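Local atomic coordinates of APL1 (Anopheles gambiae, PDB entry 3O6N), a protein that probably helps regulate complement-like immunity in mosquitoes, as a leucine-rich repeat protein that pairs with LRIM1. Residues S213-N218 against Q234-T239; I230-H235 against L250-L255; L255-L260 against Y278-R283. All coordinates share one frame; numbering follows the deposited sequence.

Contact 1: S213-N218 against Q234-T239; sequences SHNSIN and QHNNLT. With NAG (2-acetamido-2-deoxy-beta-D-glucopyranose), chain C.
The backbone N of Asn237 donates to Ile217 O at 2.8 Å, the shortest hydrogen bond between these two loops. The loops follow strands in successive turns of a leucine-rich repeat solenoid. A straighter bond, His214 N to Gln234 O at 2.9 Å (161° at the hydrogen), joins the loops nearer their strands. Between the two bonds lies Asn236, whose ND2 is bonded to Leu233 O and to Ala212 O of the preceding turn, consistent with the asparagine position of the leucine-rich repeat motif. Its OD1 points at Ile217 N, although a close neighbour makes that oxygen's position less sure. The imidazoles of His214 and His235 form an offset stack, centroids 4.2 Å apart and planes 16° from parallel, with His214 CE1 nearest His235 CD2 at 3.3 Å. In both, CG lies anti to the carbonyl carbon (chi1 -60° in His214), sending the rings the same way. Tyr195 and Tyr257 extend the stack. Beside the rings, Gln234 CD packs on Ser213 CB at 3.3 Å, and Gln234 NE2 donates to a water that also contacts His214 NE2. Asn237 ND2 is hydrogen-bonded to Glu259 and joined covalently to C1 of the NAG, at 1.4 Å.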
loop_
_atom_site.group_PDB
_atom_site.type_symbol
_atom_site.label_atom_id
_atom_site.label_comp_id
_atom_site.label_asym_id
_atom_site.label_seq_id
_atom_site.Cartn_x
_atom_site.Cartn_y
_atom_site.Cartn_z
ATOM N N SER A 213 3.820 -0.082 4.343
ATOM C CA SER A 213 3.358 0.263 5.681
ATOM C C SER A 213 3.023 -0.996 6.473
ATOM O O SER A 213 2.807 -2.068 5.900
ATOM C CB SER A 213 2.140 1.201 5.624
ATOM O OG SER A 213 1.002 0.559 5.054
ATOM N N HIS A 214 2.993 -0.859 7.793
ATOM C CA HIS A 214 2.637 -1.965 8.677
ATOM C C HIS A 214 3.519 -3.196 8.464
ATOM O O HIS A 214 3.037 -4.301 8.200
ATOM C CB HIS A 214 1.147 -2.299 8.547
ATOM C CG HIS A 214 0.244 -1.151 8.890
ATOM N ND1 HIS A 214 -0.278 -0.964 10.152
ATOM C CD2 HIS A 214 -0.218 -0.124 8.136
ATOM C CE1 HIS A 214 -1.030 0.124 10.160
ATOM N NE2 HIS A 214 -1.013 0.649 8.949
ATOM N N ASN A 215 4.824 -2.980 8.568
ATOM C CA ASN A 215 5.785 -4.069 8.617
ATOM C C ASN A 215 6.715 -3.848 9.808
ATOM O O ASN A 215 6.321 -3.211 10.789
ATOM C CB ASN A 215 6.568 -4.169 7.301
ATOM C CG ASN A 215 5.793 -4.898 6.212
ATOM O OD1 ASN A 215 5.813 -6.126 6.145
ATOM N ND2 ASN A 215 5.105 -4.142 5.355
ATOM N N SER A 216 7.934 -4.372 9.720
ATOM C CA SER A 216 8.940 -4.196 10.761
ATOM C C SER A 216 10.230 -3.670 10.143
ATOM O O SER A 216 11.328 -4.015 10.574
ATOM C CB SER A 216 9.216 -5.525 11.464
ATOM O OG SER A 216 8.037 -6.043 12.049
ATOM N N ILE A 217 10.086 -2.830 9.127
ATOM C CA ILE A 217 11.220 -2.414 8.316
ATOM C C ILE A 217 12.146 -1.473 9.073
ATOM O O ILE A 217 11.696 -0.496 9.669
ATOM C CB ILE A 217 10.733 -1.749 7.016
ATOM C CG1 ILE A 217 9.987 -2.778 6.153
ATOM C CG2 ILE A 217 11.901 -1.151 6.246
ATOM C CD1 ILE A 217 9.158 -2.160 5.044
ATOM N N ASN A 218 13.442 -1.775 9.052
ATOM C CA ASN A 218 14.423 -0.923 9.717
ATOM C C ASN A 218 15.533 -0.489 8.768
ATOM O O ASN A 218 16.417 0.280 9.142
ATOM C CB ASN A 218 15.007 -1.625 10.950
ATOM C CG ASN A 218 15.646 -2.961 10.616
ATOM O OD1 ASN A 218 16.267 -3.123 9.567
ATOM N ND2 ASN A 218 15.487 -3.929 11.510
ATOM N N GLN A 234 4.548 4.105 6.930
ATOM C CA GLN A 234 4.065 4.281 8.297
ATOM C C GLN A 234 3.972 2.924 8.998
ATOM O O GLN A 234 3.768 1.902 8.350
ATOM C CB GLN A 234 2.714 5.012 8.327
ATOM C CG GLN A 234 1.538 4.223 7.766
ATOM C CD GLN A 234 1.375 4.356 6.257
ATOM O OE1 GLN A 234 2.300 4.747 5.545
ATOM N NE2 GLN A 234 0.182 4.029 5.766
ATOM N N HIS A 235 4.133 2.924 10.316
ATOM C CA HIS A 235 4.091 1.695 11.107
ATOM C C HIS A 235 5.213 0.736 10.724
ATOM O O HIS A 235 4.975 -0.364 10.230
ATOM C CB HIS A 235 2.713 1.020 11.013
ATOM C CG HIS A 235 1.625 1.795 11.691
ATOM N ND1 HIS A 235 1.396 1.724 13.048
ATOM C CD2 HIS A 235 0.715 2.672 11.202
ATOM C CE1 HIS A 235 0.384 2.513 13.365
ATOM N NE2 HIS A 235 -0.045 3.102 12.263
ATOM N N ASN A 236 6.442 1.180 10.952
ATOM C CA ASN A 236 7.617 0.342 10.777
ATOM C C ASN A 236 8.613 0.618 11.897
ATOM O O ASN A 236 8.226 1.115 12.957
ATOM C CB ASN A 236 8.229 0.535 9.388
ATOM C CG ASN A 236 7.508 -0.289 8.324
ATOM O OD1 ASN A 236 7.557 -1.511 8.353
ATOM N ND2 ASN A 236 6.829 0.379 7.393
ATOM N N ASN A 237 9.884 0.300 11.679
ATOM C CA ASN A 237 10.896 0.502 12.714
ATOM C C ASN A 237 12.083 1.320 12.223
ATOM O O ASN A 237 13.229 1.038 12.576
ATOM C CB ASN A 237 11.368 -0.848 13.272
ATOM C CG ASN A 237 10.239 -1.634 13.931
ATOM O OD1 ASN A 237 9.443 -2.285 13.253
ATOM N ND2 ASN A 237 10.169 -1.575 15.258
ATOM N N LEU A 238 11.802 2.343 11.419
ATOM C CA LEU A 238 12.857 3.168 10.833
ATOM C C LEU A 238 13.499 4.091 11.863
ATOM O O LEU A 238 12.814 4.683 12.690
ATOM C CB LEU A 238 12.304 3.989 9.667
ATOM C CG LEU A 238 11.840 3.149 8.471
ATOM C CD1 LEU A 238 11.057 4.003 7.485
ATOM C CD2 LEU A 238 13.036 2.489 7.807
ATOM N N THR A 239 14.820 4.198 11.806
ATOM C CA THR A 239 15.562 5.043 12.736
ATOM C C THR A 239 16.362 6.125 12.020
ATOM O O THR A 239 16.955 6.991 12.665
ATOM C CB THR A 239 16.532 4.219 13.592
ATOM O OG1 THR A 239 17.450 3.530 12.732
ATOM C CG2 THR A 239 15.765 3.214 14.442
HETATM C C1 NAG C . 9.096 -2.414 15.731
HETATM C C2 NAG C . 9.759 -3.314 16.772
HETATM C C3 NAG C . 8.773 -4.023 17.698
HETATM C C4 NAG C . 7.619 -3.123 18.112
HETATM C C5 NAG C . 7.033 -2.432 16.889
HETATM C C6 NAG C . 5.863 -1.531 17.270
HETATM C C7 NAG C . 11.860 -4.436 16.294
HETATM C C8 NAG C . 12.486 -5.723 15.836
HETATM N N2 NAG C . 10.553 -4.314 16.087
HETATM O O3 NAG C . 9.453 -4.457 18.856
HETATM O O4 NAG C . 6.626 -3.900 18.745
HETATM O O5 NAG C . 8.036 -1.655 16.272
HETATM O O6 NAG C . 6.320 -0.459 18.064
HETATM O O7 NAG C . 12.538 -3.561 16.831
HETATM O O HOH W 1 -1.799 3.128 7.951
HETATM O O HOH W 2 6.626 -2.537 13.433
HETATM O O HOH W 3 16.138 2.989 9.607
#

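Contact 2: I230-H235 against L250-L255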
loop_
_atom_site.group_PDB
_atom_site.type_symbol
_atom_site.label_atom_id
_atom_site.label_comp_id
_atom_site.label_asym_id
_atom_site.label_seq_id
_atom_site.Cartn_x
_atom_site.Cartn_y
_atom_site.Cartn_z
ATOM N N ILE A 230 4.887 8.280 -4.553
ATOM C CA ILE A 230 4.172 8.006 -3.313
ATOM C C ILE A 230 4.853 6.868 -2.564
ATOM O O ILE A 230 4.963 5.750 -3.077
ATOM C CB ILE A 230 2.701 7.622 -3.578
ATOM C CG1 ILE A 230 2.014 8.678 -4.447
ATOM C CG2 ILE A 230 1.956 7.452 -2.266
ATOM C CD1 ILE A 230 1.877 10.028 -3.781
ATOM N N LEU A 231 5.325 7.159 -1.358
ATOM C CA LEU A 231 5.998 6.161 -0.543
ATOM C C LEU A 231 5.349 6.072 0.831
ATOM O O LEU A 231 5.427 7.013 1.626
ATOM C CB LEU A 231 7.488 6.507 -0.408
ATOM C CG LEU A 231 8.353 5.574 0.444
ATOM C CD1 LEU A 231 8.303 4.142 -0.089
ATOM C CD2 LEU A 231 9.798 6.082 0.496
ATOM N N LYS A 232 4.703 4.943 1.106
ATOM C CA LYS A 232 4.041 4.741 2.387
ATOM C C LYS A 232 4.857 3.797 3.267
ATOM O O LYS A 232 4.983 2.607 2.968
ATOM C CB LYS A 232 2.628 4.186 2.178
ATOM C CG LYS A 232 1.818 4.923 1.116
ATOM C CD LYS A 232 1.685 6.412 1.434
ATOM C CE LYS A 232 0.884 6.658 2.707
ATOM N NZ LYS A 232 -0.555 6.279 2.567
ATOM N N LEU A 233 5.414 4.333 4.349
ATOM C CA LEU A 233 6.232 3.541 5.262
ATOM C C LEU A 233 5.781 3.664 6.715
ATOM O O LEU A 233 6.544 3.354 7.634
ATOM C CB LEU A 233 7.707 3.943 5.137
ATOM C CG LEU A 233 8.427 3.409 3.901
ATOM C CD1 LEU A 233 9.758 4.119 3.700
ATOM C CD2 LEU A 233 8.622 1.906 4.033
ATOM N N GLN A 234 4.548 4.105 6.930
ATOM C CA GLN A 234 4.065 4.281 8.297
ATOM C C GLN A 234 3.972 2.924 8.998
ATOM O O GLN A 234 3.768 1.902 8.350
ATOM C CB GLN A 234 2.714 5.012 8.327
ATOM C CG GLN A 234 1.538 4.223 7.766
ATOM C CD GLN A 234 1.375 4.356 6.257
ATOM O OE1 GLN A 234 2.300 4.747 5.545
ATOM N NE2 GLN A 234 0.182 4.029 5.766
ATOM N N HIS A 235 4.133 2.924 10.316
ATOM C CA HIS A 235 4.091 1.695 11.107
ATOM C C HIS A 235 5.213 0.736 10.724
ATOM O O HIS A 235 4.975 -0.364 10.230
ATOM C CB HIS A 235 2.713 1.020 11.013
ATOM C CG HIS A 235 1.625 1.795 11.691
ATOM N ND1 HIS A 235 1.396 1.724 13.048
ATOM C CD2 HIS A 235 0.715 2.672 11.202
ATOM C CE1 HIS A 235 0.384 2.513 13.365
ATOM N NE2 HIS A 235 -0.045 3.102 12.263
ATOM N N LEU A 250 9.795 12.294 -5.112
ATOM C CA LEU A 250 8.727 12.064 -4.141
ATOM C C LEU A 250 7.771 13.246 -4.021
ATOM O O LEU A 250 8.198 14.398 -3.961
ATOM C CB LEU A 250 9.301 11.730 -2.763
ATOM C CG LEU A 250 9.771 10.299 -2.522
ATOM C CD1 LEU A 250 10.459 10.197 -1.162
ATOM C CD2 LEU A 250 8.587 9.337 -2.610
ATOM N N VAL A 251 6.478 12.949 -3.988
ATOM C CA VAL A 251 5.458 13.962 -3.733
ATOM C C VAL A 251 4.875 13.780 -2.337
ATOM O O VAL A 251 4.558 14.754 -1.653
ATOM C CB VAL A 251 4.336 13.918 -4.781
ATOM C CG1 VAL A 251 3.154 14.793 -4.351
ATOM C CG2 VAL A 251 4.871 14.358 -6.138
ATOM N N GLU A 252 4.743 12.526 -1.918
ATOM C CA GLU A 252 4.279 12.213 -0.570
ATOM C C GLU A 252 5.083 11.075 0.043
ATOM O O GLU A 252 5.314 10.046 -0.601
ATOM C CB GLU A 252 2.790 11.838 -0.575
ATOM C CG GLU A 252 2.344 11.131 0.703
ATOM C CD GLU A 252 0.858 10.814 0.736
ATOM O OE1 GLU A 252 0.090 11.426 -0.031
ATOM O OE2 GLU A 252 0.462 9.946 1.536
ATOM N N VAL A 253 5.519 11.261 1.285
ATOM C CA VAL A 253 6.103 10.161 2.039
ATOM C C VAL A 253 5.525 10.140 3.449
ATOM O O VAL A 253 5.426 11.182 4.113
ATOM C CB VAL A 253 7.653 10.214 2.062
ATOM C CG1 VAL A 253 8.138 11.491 2.732
ATOM C CG2 VAL A 253 8.214 8.987 2.764
ATOM N N ASP A 254 5.101 8.962 3.890
ATOM C CA ASP A 254 4.548 8.820 5.230
ATOM C C ASP A 254 5.508 8.006 6.086
ATOM O O ASP A 254 5.709 6.812 5.848
ATOM C CB ASP A 254 3.162 8.161 5.185
ATOM C CG ASP A 254 2.430 8.237 6.517
ATOM O OD1 ASP A 254 3.082 8.495 7.547
ATOM O OD2 ASP A 254 1.197 8.033 6.533
ATOM N N LEU A 255 6.113 8.674 7.064
ATOM C CA LEU A 255 7.058 8.061 7.986
ATOM C C LEU A 255 6.478 7.959 9.396
ATOM O O LEU A 255 7.211 7.719 10.354
ATOM C CB LEU A 255 8.338 8.904 8.053
ATOM C CG LEU A 255 9.044 9.134 6.714
ATOM C CD1 LEU A 255 10.168 10.149 6.861
ATOM C CD2 LEU A 255 9.573 7.825 6.187
HETATM O O HOH W 4 -0.993 7.794 5.092
#
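Leu231 and Val253 lie side by side and point the same way, Leu231 CD2 meeting Val253 CG2 at 4.0 Å, on the buried face of two neighbouring parallel strands of the leucine-rich repeat solenoid. The axes of strands 230-232 and 252-254 diverge by only 3°. Leu231 bonds through both its backbone polar atoms: its N donates to Glu252 O at 3.0 Å, and its O accepts from Asp254 N, also at 3.0 Å. With CG anti to its backbone N (chi1 179°), Leu231 lies along Val253, while its CB rests against Leu250 CD2 at 3.8 Å.

The other face carries Ile230, Lys232, Glu252 and Asp254. Ile230 turns its CD1 onto Glu252 CB at 3.8 Å. Lys232 is modelled in two conformers, which makes its contacts less certain; the one described is bent at chi2, chi3 and chi4, bringing its CE to 3.5 Å from Glu252 OE2. The resulting salt bridge is long, and Glu252 OE1 is held by Arg276 NE of the next strand. Lys232 NZ donates to a water that in turn donates to Asp254 OD2 at 2.6 Å, so in this copy the lysine can reach both acids. Asp254 OD1 is bonded to Ser256 OG in the serine conformer given. Further along, the Gln234 amide stacks on the Asp254 carboxylate with planes 17° apart. That contact buries Gln234 OE1, which has no polar partner in the model and lies 3.5 Å from Asp254 CB.

Contact 3: L255-L260 against Y278-R283; sequences LSYNEL and YISNNR
Leu255 O is gripped by two asparagine amides, Asn282 ND2 across the contact at 3.0 Å and Asn258 ND2 from its own loop, also at 3.0 Å, which arrive from opposite faces of the carbonyl plane. This is the buried side, where consecutive leucine-rich repeat turns pair. Asn282 spans the join: its ND2 bond to Leu255 O is nearly straight (169°), and on the other branch a lone pair of OD1 receives Leu260 N at 2.9 Å. With CG beside the backbone N (chi1 -83°), the amide of Asn282 lies across the neighbouring loop and satisfies two of its backbone groups. Apolar packing closes this side, Leu260 CD1 resting on Ile279 CG2 at 3.9 Å.

The outer side is more exposed. Tyr257 makes a CH-pi contact with Asn281 CB, which sits over its ring 3.5 Å from the centroid, and the Asn281 amide continues flat over the phenol with planes 5° apart. Asn281 ND2 is held in this pose by Ser280 OG at 2.9 Å. The far end is looser: Glu259 OE1 and Arg283 NH1 form a salt bridge at 3.6 Å, with a water between OE1 and NH2; Glu261 also binds the arginine, and Glu259 OE2 is hydrogen-bonded to Asn237 ND2.

The two loops follow strands 252-254 and 276-278 and lead on to the short strands 262-264 and 286-288, with Asn305 of the next turn bonded to Ile279 O.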
loop_
_atom_site.group_PDB
_atom_site.type_symbol
_atom_site.label_atom_id
_atom_site.label_comp_id
_atom_site.label_asym_id
_atom_site.label_seq_id
_atom_site.Cartn_x
_atom_site.Cartn_y
_atom_site.Cartn_z
ATOM N N LEU A 255 6.113 8.674 7.064
ATOM C CA LEU A 255 7.058 8.061 7.986
ATOM C C LEU A 255 6.478 7.959 9.396
ATOM O O LEU A 255 7.211 7.719 10.354
ATOM C CB LEU A 255 8.338 8.904 8.053
ATOM C CG LEU A 255 9.044 9.134 6.714
ATOM C CD1 LEU A 255 10.168 10.149 6.861
ATOM C CD2 LEU A 255 9.573 7.825 6.187
ATOM N N SER A 256 5.169 8.150 9.527
ATOM C CA SER A 256 4.540 8.140 10.847
ATOM C C SER A 256 4.665 6.769 11.504
ATOM O O SER A 256 4.820 5.757 10.822
ATOM C CB SER A 256 3.071 8.568 10.768
ATOM O OG SER A 256 2.295 7.640 10.033
ATOM N N TYR A 257 4.605 6.745 12.830
ATOM C CA TYR A 257 4.711 5.497 13.587
ATOM C C TYR A 257 5.994 4.734 13.258
ATOM O O TYR A 257 5.964 3.553 12.900
ATOM C CB TYR A 257 3.482 4.614 13.354
ATOM C CG TYR A 257 2.202 5.213 13.891
ATOM C CD1 TYR A 257 1.810 4.995 15.202
ATOM C CD2 TYR A 257 1.391 6.003 13.087
ATOM C CE1 TYR A 257 0.635 5.542 15.699
ATOM C CE2 TYR A 257 0.220 6.556 13.573
ATOM C CZ TYR A 257 -0.154 6.320 14.876
ATOM O OH TYR A 257 -1.321 6.871 15.355
ATOM N N ASN A 258 7.117 5.435 13.375
ATOM C CA ASN A 258 8.432 4.822 13.291
ATOM C C ASN A 258 9.249 5.216 14.520
ATOM O O ASN A 258 8.680 5.626 15.531
ATOM C CB ASN A 258 9.136 5.206 11.987
ATOM C CG ASN A 258 8.701 4.326 10.816
ATOM O OD1 ASN A 258 9.209 3.221 10.644
ATOM N ND2 ASN A 258 7.748 4.812 10.017
ATOM N N GLU A 259 10.568 5.087 14.447
ATOM C CA GLU A 259 11.411 5.365 15.607
ATOM C C GLU A 259 12.373 6.524 15.371
ATOM O O GLU A 259 13.486 6.532 15.893
ATOM C CB GLU A 259 12.188 4.113 16.007
ATOM C CG GLU A 259 11.312 2.880 16.172
ATOM C CD GLU A 259 12.091 1.678 16.660
ATOM O OE1 GLU A 259 13.052 1.866 17.434
ATOM O OE2 GLU A 259 11.747 0.545 16.266
ATOM N N LEU A 260 11.942 7.504 14.587
ATOM C CA LEU A 260 12.806 8.624 14.238
ATOM C C LEU A 260 12.956 9.571 15.423
ATOM O O LEU A 260 11.982 9.890 16.100
ATOM C CB LEU A 260 12.239 9.381 13.037
ATOM C CG LEU A 260 12.060 8.567 11.754
ATOM C CD1 LEU A 260 11.408 9.423 10.679
ATOM C CD2 LEU A 260 13.401 8.010 11.272
ATOM N N TYR A 278 4.582 13.212 6.275
ATOM C CA TYR A 278 3.947 12.801 7.521
ATOM C C TYR A 278 4.960 12.132 8.437
ATOM O O TYR A 278 5.623 11.174 8.041
ATOM C CB TYR A 278 2.766 11.864 7.244
ATOM C CG TYR A 278 1.730 12.437 6.303
ATOM C CD1 TYR A 278 0.733 13.296 6.766
ATOM C CD2 TYR A 278 1.734 12.109 4.952
ATOM C CE1 TYR A 278 -0.227 13.813 5.902
ATOM C CE2 TYR A 278 0.783 12.626 4.086
ATOM C CZ TYR A 278 -0.192 13.473 4.565
ATOM O OH TYR A 278 -1.131 13.981 3.697
ATOM N N ILE A 279 5.094 12.657 9.653
ATOM C CA ILE A 279 6.044 12.113 10.612
ATOM C C ILE A 279 5.435 12.049 12.016
ATOM O O ILE A 279 6.134 12.245 13.013
ATOM C CB ILE A 279 7.346 12.972 10.672
ATOM C CG1 ILE A 279 7.582 13.689 9.340
ATOM C CG2 ILE A 279 8.540 12.105 11.035
ATOM C CD1 ILE A 279 8.927 14.399 9.248
ATOM N N SER A 280 4.138 11.783 12.106
ATOM C CA SER A 280 3.499 11.762 13.419
ATOM C C SER A 280 3.914 10.510 14.174
ATOM O O SER A 280 4.368 9.536 13.571
ATOM C CB SER A 280 1.972 11.811 13.299
ATOM O OG SER A 280 1.447 10.523 13.005
ATOM N N ASN A 281 3.768 10.539 15.494
ATOM C CA ASN A 281 3.947 9.335 16.292
ATOM C C ASN A 281 5.318 8.681 16.116
ATOM O O ASN A 281 5.436 7.462 15.991
ATOM C CB ASN A 281 2.814 8.334 15.997
ATOM C CG ASN A 281 1.461 8.819 16.495
ATOM O OD1 ASN A 281 1.080 8.559 17.636
ATOM N ND2 ASN A 281 0.727 9.523 15.639
ATOM N N ASN A 282 6.354 9.510 16.097
ATOM C CA ASN A 282 7.714 9.020 16.185
ATOM C C ASN A 282 8.250 9.401 17.556
ATOM O O ASN A 282 7.490 9.462 18.525
ATOM C CB ASN A 282 8.582 9.584 15.053
ATOM C CG ASN A 282 8.441 8.789 13.763
ATOM O OD1 ASN A 282 9.292 7.965 13.441
ATOM N ND2 ASN A 282 7.355 9.025 13.027
ATOM N N ARG A 283 9.546 9.660 17.646
ATOM C CA ARG A 283 10.126 10.099 18.908
ATOM C C ARG A 283 10.983 11.337 18.693
ATOM O O ARG A 283 12.051 11.469 19.280
ATOM C CB ARG A 283 10.952 8.976 19.539
ATOM C CG ARG A 283 10.179 7.673 19.711
ATOM C CD ARG A 283 10.872 6.745 20.692
ATOM N NE ARG A 283 12.227 6.405 20.266
ATOM C CZ ARG A 283 12.589 5.213 19.801
ATOM N NH1 ARG A 283 11.699 4.234 19.708
ATOM N NH2 ARG A 283 13.846 4.999 19.438
HETATM O O HOH W 5 15.132 3.044 18.150
#

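All three contacts join neighbouring turns of one leucine-rich repeat solenoid. Contact 2 pairs strands 230-232 and 252-254, whereas contacts 1 and 3 pair the loops that leave the strands. Their centres are 11 Å apart for contacts 1 and 2 and for contacts 2 and 3, and 9 Å for contacts 1 and 3. Contact 2 shares Gln234 and His235 with contact 1 and Leu255 with contact 3; along the chain, it begins on the stretch where contact 1 ends, and both close before contact 3 opens. Contacts 1 and 3 meet directly where Asn258 OD1 accepts from Leu238 N at 2.8 Å. Asparagine-centred pairing recurs in contacts 1 and 3, consistent with the regular stacking of the solenoid.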